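Local structure of inulin fructotransferase (Bacillus sp. snu-7, 2INU) at the interface of chains A and B. The protein cleaves inulin with intramolecular transfer of fructosyl groups, releasing the cyclic disaccharide difructose dianhydride III. Sequence-based numbering; all coordinates share one arbitrary frame. Chains: chain A/B, Inulin fructotransferase.

The interface of chains A and B. Residues chain A 240, 264, 288; chain B 273, 297, 335.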
loop_
_atom_site.group_PDB
_atom_site.type_symbol
_atom_site.label_atom_id
_atom_site.label_comp_id
_atom_site.label_asym_id
_atom_site.label_seq_id
_atom_site.Cartn_x
_atom_site.Cartn_y
_atom_site.Cartn_z
ATOM N N GLU A 240 7.847 16.934 7.335
ATOM C CA GLU A 240 7.050 17.674 6.393
ATOM C C GLU A 240 6.787 16.702 5.260
ATOM O O GLU A 240 7.696 16.002 4.824
ATOM C CB GLU A 240 7.855 18.880 5.916
ATOM C CG GLU A 240 7.420 19.480 4.593
ATOM C CD GLU A 240 6.691 20.793 4.755
ATOM O OE1 GLU A 240 6.770 21.397 5.848
ATOM O OE2 GLU A 240 6.062 21.240 3.772
ATOM N N ARG A 264 2.163 19.917 7.474
ATOM C CA ARG A 264 1.651 19.384 6.221
ATOM C C ARG A 264 1.819 17.881 6.044
ATOM O O ARG A 264 2.206 17.421 4.966
ATOM C CB ARG A 264 2.323 20.072 5.038
ATOM C CG ARG A 264 2.058 21.542 4.930
ATOM C CD ARG A 264 3.353 22.312 5.015
ATOM N NE ARG A 264 3.115 23.636 5.568
ATOM C CZ ARG A 264 4.030 24.383 6.172
ATOM N NH1 ARG A 264 5.264 23.941 6.303
ATOM N NH2 ARG A 264 3.694 25.563 6.668
ATOM N N GLU A 288 -1.177 22.510 9.761
ATOM C CA GLU A 288 -1.728 22.059 8.489
ATOM C C GLU A 288 -1.687 20.567 8.144
ATOM O O GLU A 288 -1.342 20.189 7.024
ATOM C CB GLU A 288 -1.059 22.883 7.379
ATOM C CG GLU A 288 -1.324 24.374 7.551
ATOM C CD GLU A 288 -0.190 25.270 7.064
ATOM O OE1 GLU A 288 0.344 25.021 5.966
ATOM O OE2 GLU A 288 0.159 26.230 7.785
ATOM N N GLN B 273 2.841 17.770 -3.582
ATOM C CA GLN B 273 3.594 19.005 -3.362
ATOM C C GLN B 273 4.124 19.524 -4.691
ATOM O O GLN B 273 4.937 18.866 -5.338
ATOM C CB GLN B 273 4.773 18.776 -2.411
ATOM C CG GLN B 273 5.439 20.078 -1.960
ATOM C CD GLN B 273 6.737 19.880 -1.212
ATOM O OE1 GLN B 273 7.129 20.720 -0.390
ATOM N NE2 GLN B 273 7.434 18.785 -1.515
ATOM N N ARG B 297 -0.368 20.619 -1.359
ATOM C CA ARG B 297 0.461 21.745 -0.974
ATOM C C ARG B 297 1.155 22.409 -2.145
ATOM O O ARG B 297 2.017 21.829 -2.802
ATOM C CB ARG B 297 1.492 21.300 0.071
ATOM C CG ARG B 297 2.783 22.111 0.094
ATOM C CD ARG B 297 2.530 23.569 0.358
ATOM N NE ARG B 297 3.580 24.163 1.176
ATOM C CZ ARG B 297 3.391 25.191 1.997
ATOM N NH1 ARG B 297 2.192 25.742 2.113
ATOM N NH2 ARG B 297 4.405 25.660 2.710
ATOM N N ALA B 335 -2.849 23.497 1.332
ATOM C CA ALA B 335 -1.898 24.373 2.022
ATOM C C ALA B 335 -1.189 25.177 0.942
ATOM O O ALA B 335 -0.346 24.660 0.211
ATOM C CB ALA B 335 -0.896 23.545 2.804
HETATM O O HOH W 1 6.294 23.143 1.573
HETATM O O HOH W 2 1.011 26.950 4.208
#
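A:Arg264 and B:Arg297 meet face to face, their guanidinium planes only 14° from parallel, where two right-handed beta-helix subunits pack flank to flank in the deposited trimer. The overlap is staggered: B:Arg297 NH2 sits over the centre of the A:Arg264 guanidinium, 3.7 Å from its CZ, while A:Arg264 NE lies nearer the rim of the B:Arg297 group. Two like charges can stack in this way when acids and water hold their edges, and arginine suits both places because its flat faces pack while its N-H groups point outward in the plane.

On chain A the edges are taken by glutamates. A:Arg264 NH1 gives a salt bridge of 3.0 Å to A:Glu240 OE1, almost in the guanidinium plane and on the syn lone pair of the carboxylate. NE makes another, 3.1 Å to A:Glu288 OE1, which it meets from above the carboxylate plane, 53° out of it. Together they restrain the rotation of the guanidinium and would probably offset much of the repulsion between the arginines. An alanine in place of A:Arg264 would probably leave both glutamates without their direct cationic mate and open a gap against the face of the B:Arg297 guanidinium.

B:Arg297 reaches the same acids through water. Its CG is anti to the backbone N (chi1 153°), and bends farther along the chain lay the guanidinium over its partner. NE donates to water 1, 2.9 Å away, which also contacts A:Glu240 OE2 and the amide oxygen OE1 of B:Gln273; a neutral amide can accept here without adding charge. Small B:Ala335 fits beside the stack, its methyl CB 3.7 Å from A:Glu288 OE1. Water 2 joins the chains nearby, lying 2.7 Å from B:Arg297 NH1 and equally 2.7 Å from A:Glu288 OE1.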